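Local coordinates for putative thioesterase (Novosphingobium aromaticivorans, PDB 3CJY), which probably hydrolyses acyl-CoA thioesters as a double-HotDog thioesterase and carries a bound calcium ion, at residues 87-92 with 105-110; 54-59 with 209-214. All blocks are in the same frame, centred on the assembly; numbering follows the deposited sequence. Where two conformers were deposited one is given.

Contact 1. Residues 87-92 with 105-110; sequences AQARVA and ISLGMR
A87 and A89 pair with L107 and I105 in the open end of an antiparallel beta hairpin, strands 87-95 and 98-107 of the N-terminal HotDog domain. Two hydrogen-bonded pairs flank the non-hydrogen-bonded pair Q88 and S106. A87 N reaches L107 O at 2.8 Å, and A89 N reaches I105 O at 2.9 Å; both bonds are returned in the other direction. Between them, the CA-H of Q88 also points at I105 O.

Q88 can be followed outward. Its CB lies 3.9 Å from I105 O. CG stands anti to the carbonyl carbon (chi1 -65°), which brings it to 4.1 Å from S106 OG. The chain then extends to the amide. NE2 makes a weak hydrogen bond to S106 OG. The amide is also held by Q81 NE2 of the same chain, at OE1, and by F63 O of the second subunit, at NE2. S106 OG has its stronger bond to Q58 NE2.

The other face is apolar and packs on helix 37-52, with V91 against V47 and I105 against L45 and A48. L107 CD1 sits over the A87 carbonyl and 4.3 Å from A89 CB. Farther along, V91 and I105 meet obliquely, CG2 to CD1 at 3.9 Å.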
loop_
_atom_site.group_PDB
_atom_site.type_symbol
_atom_site.label_atom_id
_atom_site.label_comp_id
_atom_site.label_asym_id
_atom_site.label_seq_id
_atom_site.Cartn_x
_atom_site.Cartn_y
_atom_site.Cartn_z
ATOM N N ALA A 87 0.472 -4.021 17.847
ATOM C CA ALA A 87 1.677 -3.258 18.041
ATOM C C ALA A 87 2.000 -2.525 16.746
ATOM O O ALA A 87 1.645 -2.968 15.633
ATOM C CB ALA A 87 2.837 -4.149 18.479
ATOM N N GLN A 88 2.610 -1.369 16.923
ATOM C CA GLN A 88 3.086 -0.572 15.800
ATOM C C GLN A 88 4.485 -0.103 16.019
ATOM O O GLN A 88 4.880 0.246 17.136
ATOM C CB GLN A 88 2.175 0.579 15.542
ATOM C CG GLN A 88 0.844 0.033 15.101
ATOM C CD GLN A 88 -0.036 1.105 14.680
ATOM O OE1 GLN A 88 -0.048 2.118 15.359
ATOM N NE2 GLN A 88 -0.776 0.940 13.547
ATOM N N ALA A 89 5.248 -0.136 14.939
ATOM C CA ALA A 89 6.656 0.254 14.990
ATOM C C ALA A 89 7.029 1.016 13.742
ATOM O O ALA A 89 6.303 0.992 12.754
ATOM C CB ALA A 89 7.520 -0.978 15.045
ATOM N N ARG A 90 8.128 1.742 13.864
ATOM C CA ARG A 90 8.793 2.381 12.745
ATOM C C ARG A 90 10.235 1.863 12.685
ATOM O O ARG A 90 10.874 1.686 13.720
ATOM C CB ARG A 90 8.820 3.879 12.925
ATOM C CG ARG A 90 7.475 4.491 12.801
ATOM C CD ARG A 90 7.604 5.981 12.512
ATOM N NE ARG A 90 8.155 6.669 13.655
ATOM C CZ ARG A 90 7.885 7.943 13.920
ATOM N NH1 ARG A 90 7.061 8.625 13.124
ATOM N NH2 ARG A 90 8.403 8.519 14.998
ATOM N N VAL A 91 10.728 1.659 11.481
ATOM C CA VAL A 91 12.070 1.182 11.233
ATOM C C VAL A 91 12.772 2.068 10.237
ATOM O O VAL A 91 12.323 2.249 9.139
ATOM C CB VAL A 91 12.125 -0.264 10.693
ATOM C CG1 VAL A 91 13.599 -0.698 10.507
ATOM C CG2 VAL A 91 11.361 -1.251 11.625
ATOM N N ALA A 92 13.910 2.590 10.664
ATOM C CA ALA A 92 14.736 3.423 9.823
ATOM C C ALA A 92 15.971 2.639 9.411
ATOM O O ALA A 92 16.660 2.009 10.251
ATOM C CB ALA A 92 15.176 4.708 10.569
ATOM N N ILE A 105 5.140 -0.220 10.334
ATOM C CA ILE A 105 4.759 -1.622 10.412
ATOM C C ILE A 105 3.783 -1.895 11.562
ATOM O O ILE A 105 3.934 -1.356 12.672
ATOM C CB ILE A 105 6.042 -2.482 10.650
ATOM C CG1 ILE A 105 7.072 -2.239 9.528
ATOM C CG2 ILE A 105 5.700 -3.986 10.762
ATOM C CD1 ILE A 105 8.396 -2.864 9.741
ATOM N N SER A 106 2.748 -2.673 11.255
ATOM C CA SER A 106 1.760 -3.116 12.239
ATOM C C SER A 106 2.004 -4.591 12.483
ATOM O O SER A 106 2.254 -5.342 11.552
ATOM C CB SER A 106 0.318 -2.978 11.734
ATOM O OG SER A 106 0.057 -1.651 11.391
ATOM N N LEU A 107 1.911 -4.961 13.756
ATOM C CA LEU A 107 2.167 -6.327 14.214
ATOM C C LEU A 107 1.061 -6.787 15.131
ATOM O O LEU A 107 0.479 -5.999 15.842
ATOM C CB LEU A 107 3.523 -6.427 14.916
ATOM C CG LEU A 107 4.696 -5.858 14.113
ATOM C CD1 LEU A 107 4.999 -4.417 14.576
ATOM C CD2 LEU A 107 5.939 -6.729 14.248
ATOM N N GLY A 108 0.765 -8.070 15.064
ATOM C CA GLY A 108 -0.257 -8.635 15.927
ATOM C C GLY A 108 -0.730 -9.972 15.443
ATOM O O GLY A 108 -0.492 -10.387 14.300
HETATM N N MSE A 109 -1.437 -10.633 16.336
HETATM C CA MSE A 109 -1.970 -11.928 16.038
HETATM C C MSE A 109 -2.941 -12.215 17.167
HETATM O O MSE A 109 -2.547 -12.346 18.325
HETATM C CB MSE A 109 -0.834 -12.955 15.955
HETATM C CG MSE A 109 -1.298 -14.273 15.356
HETATM SE SE MSE A 109 -0.019 -15.781 15.492
HETATM C CE MSE A 109 0.410 -15.579 17.405
ATOM N N ARG A 110 -4.218 -12.223 16.830
ATOM C CA ARG A 110 -5.288 -12.389 17.810
ATOM C C ARG A 110 -5.922 -13.775 17.791
ATOM O O ARG A 110 -6.121 -14.365 16.747
ATOM C CB ARG A 110 -6.311 -11.320 17.553
ATOM C CG ARG A 110 -5.677 -9.961 17.590
ATOM C CD ARG A 110 -6.596 -8.974 16.988
ATOM N NE ARG A 110 -7.750 -8.704 17.821
ATOM C CZ ARG A 110 -8.884 -8.189 17.368
ATOM N NH1 ARG A 110 -9.026 -7.969 16.079
ATOM N NH2 ARG A 110 -9.898 -7.930 18.199
#

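Contact 2. Residues 54-59 with 209-214; sequences RPVVQG and LRITGA
The seam between the two HotDog domains runs through this contact, where strand 56-63 of the N-terminal half pairs antiparallel with strand 203-211 of the C-terminal half. G59 and L209 form a hydrogen-bonded pair. G59 N donates to L209 O at 2.8 Å, and L209 N donates back to G59 O. The next rung is I211 N to V57 O at 2.9 Å. Between the rungs, Q58 CA comes to 3.1 Å from L209 O in a CA-H...O contact.

The side chains of Q58 and R210 run alongside each other in the same direction. Q58 CG sits between the backbone N and the carbonyl carbon (chi1 66°), and the chain bends at chi2 (80°). The amide and guanidinium planes are only 19° apart. Q58 OE1 stays 3.8 Å from R210 NH1, too far for a hydrogen bond. Q58 NE2 is bonded to S106 OG and to Q62 OE1 of the second subunit, and the guanidinium to D206 and S254 of that subunit.

On the inner side, V56 CG1 meets I211 CD1 at 4.2 Å. L209 packs on helices 178-185 and 37-52. Across its other edge, strand 56-63 sets V57 and Q58 opposite the single residue S106, a classic beta bulge, next to the strand pairing that joins the halves of a double-HotDog fold.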
loop_
_atom_site.group_PDB
_atom_site.type_symbol
_atom_site.label_atom_id
_atom_site.label_comp_id
_atom_site.label_asym_id
_atom_site.label_seq_id
_atom_site.Cartn_x
_atom_site.Cartn_y
_atom_site.Cartn_z
ATOM N N ARG A 54 6.072 -10.321 17.921
ATOM C CA ARG A 54 4.850 -10.812 17.321
ATOM C C ARG A 54 4.943 -10.636 15.814
ATOM O O ARG A 54 5.813 -9.927 15.305
ATOM C CB ARG A 54 3.635 -10.129 17.914
ATOM C CG ARG A 54 3.613 -8.668 17.692
ATOM C CD ARG A 54 3.081 -7.984 18.925
ATOM N NE ARG A 54 1.684 -8.288 19.184
ATOM C CZ ARG A 54 1.026 -7.823 20.239
ATOM N NH1 ARG A 54 1.660 -7.059 21.125
ATOM N NH2 ARG A 54 -0.251 -8.119 20.415
ATOM N N PRO A 55 4.047 -11.297 15.095
ATOM C CA PRO A 55 4.130 -11.308 13.643
ATOM C C PRO A 55 3.585 -10.072 12.940
ATOM O O PRO A 55 2.708 -9.388 13.453
ATOM C CB PRO A 55 3.307 -12.546 13.244
ATOM C CG PRO A 55 2.530 -12.913 14.421
ATOM C CD PRO A 55 2.959 -12.122 15.618
ATOM N N VAL A 56 4.140 -9.792 11.778
ATOM C CA VAL A 56 3.733 -8.643 11.008
ATOM C C VAL A 56 2.401 -8.864 10.351
ATOM O O VAL A 56 2.114 -9.945 9.877
ATOM C CB VAL A 56 4.786 -8.337 9.897
ATOM C CG1 VAL A 56 4.248 -7.356 8.855
ATOM C CG2 VAL A 56 6.101 -7.820 10.534
ATOM N N VAL A 57 1.584 -7.819 10.372
ATOM C CA VAL A 57 0.305 -7.765 9.655
ATOM C C VAL A 57 0.504 -6.987 8.371
ATOM O O VAL A 57 0.071 -7.382 7.305
ATOM C CB VAL A 57 -0.815 -7.128 10.530
ATOM C CG1 VAL A 57 -2.053 -6.741 9.739
ATOM C CG2 VAL A 57 -1.107 -7.975 11.745
ATOM N N GLN A 58 1.185 -5.848 8.454
ATOM C CA GLN A 58 1.432 -5.067 7.240
ATOM C C GLN A 58 2.556 -4.132 7.440
ATOM O O GLN A 58 2.858 -3.747 8.550
ATOM C CB GLN A 58 0.172 -4.275 6.795
ATOM C CG GLN A 58 -0.334 -3.164 7.698
ATOM C CD GLN A 58 0.397 -1.862 7.585
ATOM O OE1 GLN A 58 0.921 -1.509 6.522
ATOM N NE2 GLN A 58 0.427 -1.115 8.696
ATOM N N GLY A 59 3.176 -3.724 6.356
ATOM C CA GLY A 59 4.224 -2.703 6.461
ATOM C C GLY A 59 4.336 -1.882 5.183
ATOM O O GLY A 59 3.985 -2.330 4.095
ATOM N N LEU A 209 3.471 -4.153 1.899
ATOM C CA LEU A 209 3.158 -5.621 2.047
ATOM C C LEU A 209 2.066 -5.833 3.106
ATOM O O LEU A 209 2.132 -5.243 4.202
ATOM C CB LEU A 209 4.404 -6.422 2.437
ATOM C CG LEU A 209 4.316 -7.932 2.314
ATOM C CD1 LEU A 209 4.290 -8.361 0.843
ATOM C CD2 LEU A 209 5.433 -8.640 3.095
ATOM N N ARG A 210 1.079 -6.662 2.762
ATOM C CA ARG A 210 0.017 -7.031 3.697
ATOM C C ARG A 210 -0.004 -8.556 3.767
ATOM O O ARG A 210 -0.326 -9.223 2.790
ATOM C CB ARG A 210 -1.338 -6.475 3.222
ATOM C CG ARG A 210 -1.280 -5.011 3.031
ATOM C CD ARG A 210 -2.600 -4.370 2.631
ATOM N NE ARG A 210 -2.308 -3.018 2.241
ATOM C CZ ARG A 210 -2.058 -2.048 3.110
ATOM N NH1 ARG A 210 -2.202 -2.293 4.414
ATOM N NH2 ARG A 210 -1.732 -0.828 2.674
ATOM N N ILE A 211 0.312 -9.102 4.940
ATOM C CA ILE A 211 0.427 -10.547 5.068
ATOM C C ILE A 211 -0.792 -11.149 5.725
ATOM O O ILE A 211 -1.199 -10.687 6.800
ATOM C CB ILE A 211 1.651 -10.921 5.920
ATOM C CG1 ILE A 211 2.917 -10.364 5.249
ATOM C CG2 ILE A 211 1.728 -12.464 6.142
ATOM C CD1 ILE A 211 4.171 -10.542 6.101
ATOM N N THR A 212 -1.403 -12.127 5.070
ATOM C CA THR A 212 -2.502 -12.881 5.683
ATOM C C THR A 212 -1.991 -14.182 6.324
ATOM O O THR A 212 -2.441 -14.594 7.390
ATOM C CB THR A 212 -3.647 -13.178 4.682
ATOM O OG1 THR A 212 -4.255 -11.939 4.311
ATOM C CG2 THR A 212 -4.736 -14.078 5.282
ATOM N N GLY A 213 -1.037 -14.828 5.681
ATOM C CA GLY A 213 -0.501 -16.072 6.208
ATOM C C GLY A 213 0.760 -16.506 5.524
ATOM O O GLY A 213 1.091 -16.021 4.471
ATOM N N ALA A 214 1.480 -17.388 6.177
ATOM C CA ALA A 214 2.748 -17.866 5.658
ATOM C C ALA A 214 2.538 -19.262 5.178
ATOM O O ALA A 214 1.464 -19.863 5.349
ATOM C CB ALA A 214 3.817 -17.844 6.718
#

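In the fold
Contacts 1 and 2 lie on the same side of the chain's centre, their own centres 9 Å apart. Strands 98-107 and 56-63 are sheet neighbours. The strands run 87-95, 98-107, 56-63, 203-211 across the sheet. Both strands of contact 1 fall between the two strands of contact 2 in sequence. Contact 1 is local to the N-terminal domain, whereas contact 2 joins it to the C-terminal domain across 149 intervening residues. S106 O takes the V57 N-H at 2.8 Å and so ties the two directly. Helix 37-52 packs on both. Both also touch the second subunit, so this continuous sheet links the domains and contributes to the dimer interface.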